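Local atomic coordinates of transketolase (Campylobacter jejuni, PDB entry 3L84), a protein that belongs to the transketolase family of thiamine diphosphate-binding proteins, with two such domains, a C-terminal domain and two chains in its assembly. Residues A[39-44]-A[218-223]; A[208-213]-A[224-229]; A[13-18]-A[272-277]. All blocks are in the same frame, centred on the assembly; numbering follows the deposited sequence.

Contact 1 of 3, residues A[39-44]-A[218-223]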
ATOM      1  N   LEU A  39     -26.702  14.269 -10.308  1.00  8.68           N
ATOM      2  CA  LEU A  39     -27.166  12.968 -10.824  1.00  9.14           C
ATOM      3  C   LEU A  39     -28.464  13.074 -11.600  1.00  9.22           C
ATOM      4  O   LEU A  39     -28.641  12.390 -12.595  1.00  9.83           O
ATOM      5  CB  LEU A  39     -27.225  11.937  -9.688  1.00  9.70           C
ATOM      6  CG  LEU A  39     -27.470  10.502 -10.174  1.00  9.84           C
ATOM      7  CD1 LEU A  39     -26.445   9.990 -11.165  1.00 11.37           C
ATOM      8  CD2 LEU A  39     -27.535   9.573  -8.949  1.00 10.67           C
ATOM      9  N   SER A  40     -29.365  13.939 -11.160  1.00  8.83           N
ATOM     10  CA  SER A  40     -30.591  14.143 -11.902  0.50  9.02           C
ATOM     11  C   SER A  40     -30.341  14.599 -13.322  1.00  8.36           C
ATOM     12  O   SER A  40     -30.925  14.080 -14.262  1.00  8.93           O
ATOM     13  CB  SER A  40     -31.451  15.132 -11.157  0.50  9.29           C
ATOM     14  OG  SER A  40     -31.841  14.530  -9.948  0.50  8.64           O
ATOM     15  N   VAL A  41     -29.448  15.574 -13.496  1.00  7.52           N
ATOM     16  CA  VAL A  41     -29.101  15.997 -14.843  1.00  8.02           C
ATOM     17  C   VAL A  41     -28.339  14.923 -15.621  1.00  7.97           C
ATOM     18  O   VAL A  41     -28.600  14.652 -16.776  1.00  8.71           O
ATOM     19  CB  VAL A  41     -28.285  17.288 -14.817  1.00  8.23           C
ATOM     20  CG1 VAL A  41     -27.935  17.717 -16.217  1.00  8.67           C
ATOM     21  CG2 VAL A  41     -29.079  18.406 -14.119  1.00 10.20           C
ATOM     22  N   LEU A  42     -27.389  14.280 -14.949  1.00  8.08           N
ATOM     23  CA  LEU A  42     -26.610  13.220 -15.580  1.00  8.84           C
ATOM     24  C   LEU A  42     -27.501  12.101 -16.098  1.00  8.59           C
ATOM     25  O   LEU A  42     -27.176  11.489 -17.113  1.00  9.84           O
ATOM     26  CB  LEU A  42     -25.555  12.671 -14.592  1.00  9.03           C
ATOM     27  CG  LEU A  42     -24.595  11.638 -15.151  1.00  8.96           C
ATOM     28  CD1 LEU A  42     -23.788  12.122 -16.348  1.00  9.89           C
ATOM     29  CD2 LEU A  42     -23.636  11.200 -14.044  1.00 10.97           C
ATOM     30  N   SER A  43     -28.620  11.817 -15.436  1.00  9.02           N
ATOM     31  CA  SER A  43     -29.531  10.772 -15.907  1.00  9.68           C
ATOM     32  C   SER A  43     -30.023  10.990 -17.350  1.00 10.33           C
ATOM     33  O   SER A  43     -30.375  10.023 -18.032  1.00 11.53           O
ATOM     34  CB  SER A  43     -30.736  10.601 -14.975  1.00  9.48           C
ATOM     35  OG  SER A  43     -31.669  11.661 -15.105  1.00  9.70           O
ATOM     36  N   TYR A  44     -30.049  12.235 -17.818  1.00  9.18           N
ATOM     37  CA  TYR A  44     -30.464  12.554 -19.191  1.00  9.51           C
ATOM     38  C   TYR A  44     -29.361  12.328 -20.196  1.00 10.03           C
ATOM     39  O   TYR A  44     -29.626  12.296 -21.389  1.00 13.68           O
ATOM     40  CB  TYR A  44     -30.935  14.015 -19.271  1.00 10.61           C
ATOM     41  CG  TYR A  44     -32.252  14.253 -18.586  1.00  9.94           C
ATOM     42  CD1 TYR A  44     -33.440  14.247 -19.321  1.00  9.84           C
ATOM     43  CD2 TYR A  44     -32.327  14.423 -17.208  1.00  9.71           C
ATOM     44  CE1 TYR A  44     -34.645  14.431 -18.707  1.00 10.32           C
ATOM     45  CE2 TYR A  44     -33.553  14.608 -16.581  1.00 10.00           C
ATOM     46  CZ  TYR A  44     -34.712  14.619 -17.340  1.00  9.48           C
ATOM     47  OH  TYR A  44     -35.930  14.809 -16.741  1.00 11.40           O
ATOM     48  N   GLU A 218     -28.982  24.245 -15.127  1.00 11.27           N
ATOM     49  CA  GLU A 218     -28.485  24.725 -16.396  1.00 12.56           C
ATOM     50  C   GLU A 218     -26.968  24.631 -16.463  1.00 10.83           C
ATOM     51  O   GLU A 218     -26.430  24.242 -17.484  1.00 10.08           O
ATOM     52  CB  GLU A 218     -28.991  26.155 -16.653  1.00 13.19           C
ATOM     53  CG  GLU A 218     -28.519  26.813 -17.955  1.00 19.59           C
ATOM     54  CD  GLU A 218     -29.125  28.201 -18.219  1.00 27.16           C
ATOM     55  OE1 GLU A 218     -29.529  28.909 -17.259  1.00 31.26           O
ATOM     56  OE2 GLU A 218     -29.187  28.595 -19.415  1.00 32.41           O
ATOM     57  N   GLU A 219     -26.271  25.011 -15.404  1.00 10.54           N
ATOM     58  CA  GLU A 219     -24.804  24.972 -15.448  1.00  9.90           C
ATOM     59  C   GLU A 219     -24.303  23.519 -15.530  1.00 10.12           C
ATOM     60  O   GLU A 219     -23.354  23.215 -16.259  1.00 10.98           O
ATOM     61  CB  GLU A 219     -24.195  25.608 -14.196  1.00 10.82           C
ATOM     62  CG  GLU A 219     -24.317  27.108 -14.106  1.00 12.21           C
ATOM     63  CD  GLU A 219     -23.587  27.678 -12.898  1.00 15.48           C
ATOM     64  OE1 GLU A 219     -22.425  27.246 -12.633  1.00 10.84           O
ATOM     65  OE2 GLU A 219     -24.158  28.585 -12.223  1.00 18.19           O
ATOM     66  N   ILE A 220     -24.970  22.607 -14.826  1.00 10.32           N
ATOM     67  CA  ILE A 220     -24.580  21.189 -14.866  1.00 10.25           C
ATOM     68  C   ILE A 220     -24.750  20.651 -16.280  1.00  9.27           C
ATOM     69  O   ILE A 220     -23.861  20.000 -16.831  1.00  9.39           O
ATOM     70  CB  ILE A 220     -25.408  20.328 -13.905  1.00 10.63           C
ATOM     71  CG1 ILE A 220     -25.238  20.777 -12.452  1.00 11.22           C
ATOM     72  CG2 ILE A 220     -25.032  18.849 -14.061  1.00 10.33           C
ATOM     73  CD1 ILE A 220     -26.378  20.359 -11.486  1.00 10.05           C
ATOM     74  N   ASN A 221     -25.904  20.931 -16.888  1.00  9.01           N
ATOM     75  CA  ASN A 221     -26.196  20.449 -18.223  1.00  9.23           C
ATOM     76  C   ASN A 221     -25.181  21.003 -19.233  1.00  8.70           C
ATOM     77  O   ASN A 221     -24.634  20.242 -20.033  1.00  8.34           O
ATOM     78  CB  ASN A 221     -27.615  20.789 -18.645  1.00  8.79           C
ATOM     79  CG  ASN A 221     -27.957  20.210 -19.964  1.00 10.32           C
ATOM     80  OD1 ASN A 221     -27.980  19.001 -20.135  1.00 11.23           O
ATOM     81  ND2 ASN A 221     -28.274  21.076 -20.927  1.00 14.93           N
ATOM     82  N   LYS A 222     -24.891  22.304 -19.151  1.00  8.60           N
ATOM     83  CA  LYS A 222     -23.956  22.929 -20.076  1.00  9.57           C
ATOM     84  C   LYS A 222     -22.556  22.323 -19.890  1.00  8.95           C
ATOM     85  O   LYS A 222     -21.856  22.086 -20.864  1.00  9.75           O
ATOM     86  CB  LYS A 222     -23.918  24.445 -19.849  1.00  9.27           C
ATOM     87  CG  LYS A 222     -23.000  25.186 -20.794  1.00 14.76           C
ATOM     88  CD  LYS A 222     -23.024  26.689 -20.556  1.00 18.49           C
ATOM     89  CE  LYS A 222     -22.075  27.406 -21.490  1.00 21.04           C
ATOM     90  NZ  LYS A 222     -22.409  28.864 -21.585  1.00 23.89           N
ATOM     91  N   ALA A 223     -22.149  22.069 -18.654  1.00  9.02           N
ATOM     92  CA  ALA A 223     -20.838  21.483 -18.387  1.00  9.16           C
ATOM     93  C   ALA A 223     -20.728  20.076 -18.961  1.00  8.54           C
ATOM     94  O   ALA A 223     -19.710  19.697 -19.538  1.00  8.36           O
ATOM     95  CB  ALA A 223     -20.542  21.469 -16.871  1.00  9.66           C
TER
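Val41 sets its CB and CG1 against the 218-223 turn of helix 217-228, and it carries nearly the whole contact for its segment. Its CB lies 3.7 Å from Ile220 CG2, the two branched side chains crossing at a slant. CG1 stands anti to the backbone N of Val41 (chi1 -180°) and reaches past Ile220 to the next residue, 3.8 Å from Asn221 CA and 3.9 Å from Asn221 CB. CG2, on the other branch, faces the Ile220 side chain more loosely. The grip is thus purely van der Waals. Asn221 meets it with CA and CB, while its OD1 is hydrogen-bonded to His45, the residue just after the first segment. Further along, Ser43 OG turns back to Ser40 O at 2.7 Å, and the Tyr44 ring leads away from helix 217-228, its OH bonded to Gln9 and Arg289. Met1 lies against both Val41 and Asn221. Helix 30-42 packs on helix 217-228, which in turn rests through Ile220 on Ile212 of strand 208-213, an outermost strand of the parallel sheet: helix layered on helix on sheet, as in the alpha/beta fold of thiamine diphosphate-binding domains.

Contact 2 of 3, residues A[208-213]-A[224-229]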
ATOM      1  N   GLU A 208      -8.932  19.019 -19.541  1.00  9.11           N
ATOM      2  CA  GLU A 208      -9.756  20.230 -19.617  1.00  8.88           C
ATOM      3  C   GLU A 208     -10.544  20.358 -18.324  1.00  8.79           C
ATOM      4  O   GLU A 208     -11.119  19.357 -17.863  1.00 10.41           O
ATOM      5  CB  GLU A 208     -10.731  20.164 -20.786  1.00  9.75           C
ATOM      6  CG  GLU A 208     -11.660  21.403 -20.867  1.00 12.42           C
ATOM      7  CD  GLU A 208     -12.516  21.488 -22.119  1.00 14.94           C
ATOM      8  OE1 GLU A 208     -12.647  20.520 -22.896  1.00 15.48           O
ATOM      9  OE2 GLU A 208     -13.106  22.578 -22.330  1.00 16.78           O
ATOM     10  N   VAL A 209     -10.592  21.555 -17.744  1.00  7.74           N
ATOM     11  CA  VAL A 209     -11.200  21.765 -16.445  1.00  8.30           C
ATOM     12  C   VAL A 209     -12.346  22.778 -16.496  1.00  8.21           C
ATOM     13  O   VAL A 209     -12.139  23.912 -16.932  1.00  9.34           O
ATOM     14  CB  VAL A 209     -10.164  22.200 -15.396  1.00  9.08           C
ATOM     15  CG1 VAL A 209     -10.885  22.412 -14.048  1.00 10.23           C
ATOM     16  CG2 VAL A 209      -9.012  21.169 -15.285  1.00  9.14           C
ATOM     17  N   LEU A 210     -13.530  22.359 -16.069  1.00  7.72           N
ATOM     18  CA  LEU A 210     -14.721  23.213 -16.002  1.00  7.99           C
ATOM     19  C   LEU A 210     -15.080  23.395 -14.543  1.00  9.46           C
ATOM     20  O   LEU A 210     -14.889  22.477 -13.748  1.00 10.55           O
ATOM     21  CB  LEU A 210     -15.886  22.534 -16.758  1.00  8.16           C
ATOM     22  CG  LEU A 210     -15.549  22.165 -18.210  1.00  9.76           C
ATOM     23  CD1 LEU A 210     -16.685  21.353 -18.907  1.00  9.94           C
ATOM     24  CD2 LEU A 210     -15.193  23.370 -19.005  1.00 14.51           C
ATOM     25  N   SER A 211     -15.619  24.549 -14.171  1.00  9.40           N
ATOM     26  CA  SER A 211     -15.978  24.873 -12.803  1.00 10.40           C
ATOM     27  C   SER A 211     -17.398  25.388 -12.760  1.00 10.19           C
ATOM     28  O   SER A 211     -17.708  26.392 -13.453  1.00 11.47           O
ATOM     29  CB  SER A 211     -15.043  25.947 -12.258  1.00 11.39           C
ATOM     30  OG  SER A 211     -13.705  25.438 -12.200  1.00 15.96           O
ATOM     31  N   ILE A 212     -18.265  24.710 -12.014  1.00  9.18           N
ATOM     32  CA  ILE A 212     -19.702  25.003 -11.949  1.00  9.38           C
ATOM     33  C   ILE A 212     -20.243  25.041 -10.525  1.00  8.35           C
ATOM     34  O   ILE A 212     -19.600  24.556  -9.571  1.00  8.84           O
ATOM     35  CB  ILE A 212     -20.541  23.956 -12.720  1.00  9.88           C
ATOM     36  CG1 ILE A 212     -20.515  22.573 -12.057  1.00  9.46           C
ATOM     37  CG2 ILE A 212     -20.093  23.878 -14.191  1.00 12.70           C
ATOM     38  CD1 ILE A 212     -21.467  21.588 -12.679  1.00 10.69           C
ATOM     39  N   ASN A 213     -21.452  25.588 -10.425  1.00  8.82           N
ATOM     40  CA  ASN A 213     -22.345  25.454  -9.277  1.00  9.04           C
ATOM     41  C   ASN A 213     -23.093  24.137  -9.481  1.00  8.26           C
ATOM     42  O   ASN A 213     -23.906  23.971 -10.404  1.00  9.09           O
ATOM     43  CB  ASN A 213     -23.317  26.643  -9.233  1.00  8.48           C
ATOM     44  CG  ASN A 213     -24.325  26.570  -8.107  1.00 11.00           C
ATOM     45  OD1 ASN A 213     -24.559  25.544  -7.527  1.00 12.09           O
ATOM     46  ND2 ASN A 213     -24.947  27.721  -7.804  1.00 16.52           N
ATOM     47  N   LEU A 224     -21.783  19.302 -18.814  1.00  8.77           N
ATOM     48  CA  LEU A 224     -21.797  17.953 -19.355  1.00  8.94           C
ATOM     49  C   LEU A 224     -21.745  17.968 -20.863  1.00  9.17           C
ATOM     50  O   LEU A 224     -21.022  17.186 -21.462  1.00  8.94           O
ATOM     51  CB  LEU A 224     -23.003  17.173 -18.843  1.00  9.76           C
ATOM     52  CG  LEU A 224     -22.913  16.735 -17.385  1.00  9.54           C
ATOM     53  CD1 LEU A 224     -24.244  16.126 -16.902  1.00 10.48           C
ATOM     54  CD2 LEU A 224     -21.755  15.737 -17.154  1.00 10.38           C
ATOM     55  N   GLU A 225     -22.487  18.877 -21.512  1.00  8.94           N
ATOM     56  CA  GLU A 225     -22.416  18.967 -22.966  0.50  9.65           C
ATOM     57  C   GLU A 225     -21.006  19.337 -23.420  1.00  9.48           C
ATOM     58  O   GLU A 225     -20.491  18.766 -24.373  1.00  8.66           O
ATOM     59  CB  GLU A 225     -23.439  19.962 -23.515  0.50 10.29           C
ATOM     60  CG  GLU A 225     -24.892  19.518 -23.355  0.50 12.41           C
ATOM     61  CD  GLU A 225     -25.275  18.318 -24.230  0.50 16.76           C
ATOM     62  OE1 GLU A 225     -24.380  17.596 -24.720  0.50 21.11           O
ATOM     63  OE2 GLU A 225     -26.489  18.088 -24.420  0.50 19.76           O
ATOM     64  N   GLN A 226     -20.380  20.294 -22.746  1.00  9.70           N
ATOM     65  CA  GLN A 226     -19.008  20.675 -23.084  1.00 10.10           C
ATOM     66  C   GLN A 226     -18.021  19.523 -22.823  1.00  9.47           C
ATOM     67  O   GLN A 226     -17.152  19.234 -23.666  1.00  9.98           O
ATOM     68  CB  GLN A 226     -18.609  21.888 -22.263  1.00 11.41           C
ATOM     69  CG  GLN A 226     -17.246  22.441 -22.574  1.00 17.91           C
ATOM     70  CD  GLN A 226     -17.084  23.855 -22.051  1.00 25.03           C
ATOM     71  OE1 GLN A 226     -17.981  24.390 -21.371  1.00 31.24           O
ATOM     72  NE2 GLN A 226     -15.953  24.481 -22.382  1.00 28.90           N
ATOM     73  N   ALA A 227     -18.157  18.870 -21.683  1.00  8.88           N
ATOM     74  CA  ALA A 227     -17.264  17.756 -21.337  1.00  9.18           C
ATOM     75  C   ALA A 227     -17.339  16.634 -22.374  1.00  9.77           C
ATOM     76  O   ALA A 227     -16.312  16.068 -22.723  1.00  9.41           O
ATOM     77  CB  ALA A 227     -17.606  17.231 -19.970  1.00  9.40           C
ATOM     78  N   LYS A 228     -18.539  16.351 -22.873  1.00  9.59           N
ATOM     79  CA  LYS A 228     -18.731  15.283 -23.853  1.00 10.06           C
ATOM     80  C   LYS A 228     -18.044  15.538 -25.187  1.00 10.76           C
ATOM     81  O   LYS A 228     -17.767  14.584 -25.922  1.00 12.88           O
ATOM     82  CB  LYS A 228     -20.230  14.998 -24.021  1.00 10.22           C
ATOM     83  CG  LYS A 228     -20.801  14.327 -22.786  1.00 11.67           C
ATOM     84  CD  LYS A 228     -22.274  14.357 -22.652  1.00 14.44           C
ATOM     85  CE  LYS A 228     -22.996  13.595 -23.706  1.00 15.96           C
ATOM     86  NZ  LYS A 228     -24.466  14.065 -23.853  1.00 14.22           N
ATOM     87  N   LYS A 229     -17.747  16.799 -25.476  1.00 10.45           N
ATOM     88  CA  LYS A 229     -17.067  17.202 -26.725  1.00 11.48           C
ATOM     89  C   LYS A 229     -15.590  17.461 -26.534  1.00 10.83           C
ATOM     90  O   LYS A 229     -14.910  17.839 -27.477  1.00 12.30           O
ATOM     91  CB  LYS A 229     -17.704  18.458 -27.356  1.00 11.73           C
ATOM     92  CG  LYS A 229     -19.134  18.299 -27.697  1.00 17.92           C
ATOM     93  CD  LYS A 229     -19.617  19.482 -28.476  1.00 23.14           C
ATOM     94  CE  LYS A 229     -19.639  20.757 -27.667  1.00 25.34           C
ATOM     95  NZ  LYS A 229     -20.474  21.783 -28.368  1.00 28.00           N
TER
HETATM   96  O   HOH W   1     -14.929  20.634 -24.599  1.00 19.34           O
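Gln226 lies across the side chain of Leu210 and carries its amide on to the carboxylate of Glu208, two residues away on the strand. With CG anti to the backbone N (chi1 -176°) and the rest of the chain stretched out, the glutamine reaches from the helix to the strand. Leu210 CD2 sits 3.6 Å from Gln226 CD, and Leu210 CD1 meets the aliphatic CB and CG, so the leucine serves as an apolar bed for both the stem and the amide. At the far end Gln226 NE2 gives a weak hydrogen bond to Glu208 OE2 at 3.4 Å; the carboxylate and amide planes stand 78° apart. The other carboxylate oxygen is held more firmly: Glu208 OE1 accepts from Ser230 OG and, at 2.8 Å, from a water. That same water also donates to Gln226 O at 2.8 Å, bridging the strand side chain to the backbone of the helix's last turn. Ala227 follows with a smaller touch, Leu210 CD1 lying 4.0 Å from its N and 4.4 Å from its CB. The axes of strand 208-213 and of the 224-228 part of the helix run almost antiparallel (176°), 9.8 Å apart at closest approach, in a beta-alpha-beta unit. Strand 208-213, an outermost strand of the sheet within this chain, pairs with the parallel strand 234-239, whose Cys234 touches both Leu210 and Ala227, while helix 198-204 packs on Val209.

Contact 3 of 3, residues A[13-18]-A[272-277]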
ATOM      1  N   LEU A  13     -34.478  11.652  -5.315  1.00  8.70           N
ATOM      2  CA  LEU A  13     -33.210  11.004  -4.956  1.00  8.93           C
ATOM      3  C   LEU A  13     -32.765  11.373  -3.549  1.00  9.16           C
ATOM      4  O   LEU A  13     -32.276  10.504  -2.814  1.00  9.41           O
ATOM      5  CB  LEU A  13     -32.113  11.360  -5.960  1.00  9.50           C
ATOM      6  CG  LEU A  13     -32.202  10.800  -7.381  1.00  9.03           C
ATOM      7  CD1 LEU A  13     -31.292  11.615  -8.323  1.00 11.59           C
ATOM      8  CD2 LEU A  13     -31.873   9.304  -7.437  1.00 11.65           C
ATOM      9  N   ARG A  14     -32.869  12.655  -3.170  1.00  9.33           N
ATOM     10  CA  ARG A  14     -32.473  13.076  -1.827  1.00  9.29           C
ATOM     11  C   ARG A  14     -33.234  12.325  -0.765  1.00  9.35           C
ATOM     12  O   ARG A  14     -32.642  11.828   0.207  1.00  9.05           O
ATOM     13  CB  ARG A  14     -32.750  14.563  -1.599  1.00  8.58           C
ATOM     14  CG  ARG A  14     -31.860  15.536  -2.352  1.00  9.60           C
ATOM     15  CD  ARG A  14     -32.079  16.959  -1.843  1.00 10.80           C
ATOM     16  NE  ARG A  14     -30.971  17.746  -2.316  1.00 11.59           N
ATOM     17  CZ  ARG A  14     -30.856  18.304  -3.504  1.00 10.66           C
ATOM     18  NH1 ARG A  14     -31.856  18.409  -4.351  1.00 10.92           N
ATOM     19  NH2 ARG A  14     -29.671  18.804  -3.836  1.00 12.05           N
ATOM     20  N   PHE A  15     -34.546  12.208  -0.928  1.00  8.86           N
ATOM     21  CA  PHE A  15     -35.354  11.643   0.182  1.00  9.41           C
ATOM     22  C   PHE A  15     -35.354  10.123   0.214  1.00  9.35           C
ATOM     23  O   PHE A  15     -35.400   9.542   1.299  1.00  9.76           O
ATOM     24  CB  PHE A  15     -36.748  12.256   0.234  1.00  9.60           C
ATOM     25  CG  PHE A  15     -36.708  13.761   0.418  1.00  9.64           C
ATOM     26  CD1 PHE A  15     -35.927  14.318   1.438  1.00 13.34           C
ATOM     27  CD2 PHE A  15     -37.436  14.608  -0.400  1.00 11.63           C
ATOM     28  CE1 PHE A  15     -35.855  15.694   1.618  1.00 14.15           C
ATOM     29  CE2 PHE A  15     -37.363  15.989  -0.222  1.00 13.53           C
ATOM     30  CZ  PHE A  15     -36.573  16.514   0.771  1.00 13.33           C
ATOM     31  N   LEU A  16     -35.177   9.457  -0.929  1.00  9.44           N
ATOM     32  CA  LEU A  16     -34.900   8.019  -0.885  1.00  9.64           C
ATOM     33  C   LEU A  16     -33.607   7.763  -0.139  1.00  9.76           C
ATOM     34  O   LEU A  16     -33.539   6.906   0.740  1.00  9.88           O
ATOM     35  CB  LEU A  16     -34.833   7.405  -2.301  1.00  9.78           C
ATOM     36  CG  LEU A  16     -36.144   7.223  -3.060  1.00 10.32           C
ATOM     37  CD1 LEU A  16     -35.873   6.556  -4.381  1.00 12.30           C
ATOM     38  CD2 LEU A  16     -37.167   6.378  -2.250  1.00 14.14           C
ATOM     39  N   SER A  17     -32.583   8.536  -0.430  1.00  9.01           N
ATOM     40  CA  SER A  17     -31.271   8.356   0.207  1.00  9.37           C
ATOM     41  C   SER A  17     -31.353   8.629   1.692  1.00  9.65           C
ATOM     42  O   SER A  17     -30.858   7.845   2.518  1.00  9.23           O
ATOM     43  CB  SER A  17     -30.233   9.301  -0.410  1.00 10.36           C
ATOM     44  OG  SER A  17     -30.020   9.031  -1.798  1.00 10.96           O
ATOM     45  N   ALA A  18     -31.977   9.730   2.074  1.00  8.99           N
ATOM     46  CA  ALA A  18     -32.107  10.084   3.473  1.00  8.97           C
ATOM     47  C   ALA A  18     -32.921   9.063   4.250  1.00  9.01           C
ATOM     48  O   ALA A  18     -32.561   8.690   5.364  1.00  9.51           O
ATOM     49  CB  ALA A  18     -32.745  11.489   3.598  1.00 10.33           C
ATOM     50  N   ALA A 272     -39.310  21.133   0.498  1.00 12.39           N
ATOM     51  CA  ALA A 272     -39.343  20.633  -0.886  1.00 11.98           C
ATOM     52  C   ALA A 272     -40.725  20.296  -1.435  1.00 12.03           C
ATOM     53  O   ALA A 272     -40.838  19.844  -2.584  1.00 12.61           O
ATOM     54  CB  ALA A 272     -38.497  19.379  -0.958  1.00 11.75           C
ATOM     55  N   GLY A 273     -41.766  20.477  -0.634  1.00 11.79           N
ATOM     56  CA  GLY A 273     -43.117  20.162  -1.078  1.00 11.76           C
ATOM     57  C   GLY A 273     -43.488  18.692  -1.003  1.00 12.50           C
ATOM     58  O   GLY A 273     -44.488  18.283  -1.603  1.00 14.08           O
ATOM     59  N   PHE A 274     -42.697  17.901  -0.271  1.00 12.01           N
ATOM     60  CA  PHE A 274     -42.974  16.479  -0.063  1.00 12.88           C
ATOM     61  C   PHE A 274     -43.719  16.309   1.251  1.00 13.02           C
ATOM     62  O   PHE A 274     -43.557  17.121   2.161  1.00 14.71           O
ATOM     63  CB  PHE A 274     -41.663  15.691   0.001  1.00 12.81           C
ATOM     64  CG  PHE A 274     -41.097  15.295  -1.333  1.00 12.50           C
ATOM     65  CD1 PHE A 274     -40.741  16.235  -2.286  1.00 12.10           C
ATOM     66  CD2 PHE A 274     -40.887  13.954  -1.616  1.00 12.56           C
ATOM     67  CE1 PHE A 274     -40.187  15.836  -3.508  1.00 13.48           C
ATOM     68  CE2 PHE A 274     -40.328  13.544  -2.831  1.00 13.35           C
ATOM     69  CZ  PHE A 274     -39.986  14.489  -3.775  1.00 12.70           C
ATOM     70  N   ASP A 275     -44.555  15.284   1.352  1.00 12.00           N
ATOM     71  CA  ASP A 275     -45.268  14.996   2.596  1.00 12.29           C
ATOM     72  C   ASP A 275     -44.244  14.497   3.622  1.00 11.97           C
ATOM     73  O   ASP A 275     -43.623  13.453   3.431  1.00 11.48           O
ATOM     74  CB  ASP A 275     -46.327  13.920   2.355  1.00 12.59           C
ATOM     75  CG  ASP A 275     -47.177  13.612   3.595  1.00 14.85           C
ATOM     76  OD1 ASP A 275     -46.801  13.985   4.732  1.00 18.05           O
ATOM     77  OD2 ASP A 275     -48.272  13.019   3.406  1.00 18.43           O
ATOM     78  N   PRO A 276     -44.085  15.214   4.740  1.00 11.43           N
ATOM     79  CA  PRO A 276     -43.098  14.803   5.740  1.00 12.46           C
ATOM     80  C   PRO A 276     -43.443  13.517   6.482  1.00 12.25           C
ATOM     81  O   PRO A 276     -42.570  12.956   7.152  1.00 13.15           O
ATOM     82  CB  PRO A 276     -43.088  15.980   6.713  1.00 13.06           C
ATOM     83  CG  PRO A 276     -44.395  16.556   6.593  1.00 13.38           C
ATOM     84  CD  PRO A 276     -44.801  16.430   5.155  1.00 11.67           C
ATOM     85  N   ASN A 277     -44.673  13.030   6.367  1.00 12.81           N
ATOM     86  CA  ASN A 277     -45.061  11.884   7.184  1.00 14.52           C
ATOM     87  C   ASN A 277     -45.078  10.588   6.398  1.00 15.03           C
ATOM     88  O   ASN A 277     -45.639   9.590   6.853  1.00 16.68           O
ATOM     89  CB  ASN A 277     -46.393  12.121   7.879  1.00 15.16           C
ATOM     90  CG  ASN A 277     -46.298  13.166   8.977  1.00 15.59           C
ATOM     91  OD1 ASN A 277     -45.281  13.289   9.654  1.00 20.83           O
ATOM     92  ND2 ASN A 277     -47.351  13.922   9.145  1.00 20.29           N
TER
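Phe15 and Phe274 form an edge-to-face aromatic pair, the edge of Phe15 directed at the face of Phe274. The ring centroids are 5.0 Å apart and the planes meet at 62°, short of a perpendicular T. Phe15 CD2 stands over the middle of the Phe274 ring, 3.7 Å from Phe274 CD2. In Phe15, CG lies beside the backbone N, anti to the carbonyl carbon (chi1 -59°), the setting in which CD2 and CE2 meet Phe274 and Ala272. A plain apolar touch adds to the pair: Ala272 CB meets the rim of the Phe15 ring near its plane, 3.6 Å from Phe15 CE2. Ala272 and Phe274 flank Gly273, whose positive phi (81°) belongs to a Schellman motif closing helix 262-272, so the turn that ends this helix brings both residues onto helix 3-24 within the thiamine diphosphate-binding domain. Ala268 and Lys269 of the terminated helix also touch Phe15, and Asn11 and Thr12 touch Phe274. Two side-chain hydrogen bonds shape the segments themselves. Asp275 OD1 accepts from Asn277 N at 2.8 Å in an Asx turn, the donor lying above the carboxylate plane. On the helix, Leu13 O takes both Ser17 N and, at 2.9 Å, Ser17 OG, which arrive from opposite faces of its carbonyl plane.

Contacts 1 and 2 share helix 217-228 and abut: Glu219 OE1 probably bonds Asn213 N at 2.9 Å, and Ala223 packs on Ile212. Contact 1 is the most buried of the three and purely van der Waals across its helix-helix interface. Contact 2, between the same helix and the outermost strand 208-213, is only partly buried and mixes leucine packing with an amide, a carboxylate and a water. Contact 3 is also partly buried, but joins a helix to a loop through aromatic rings. It meets contact 1 where Leu13 packs on Ser40, between the consecutive helices 3-24 and 30-42, while contact 2 stays about 9 Å away between nearest atoms.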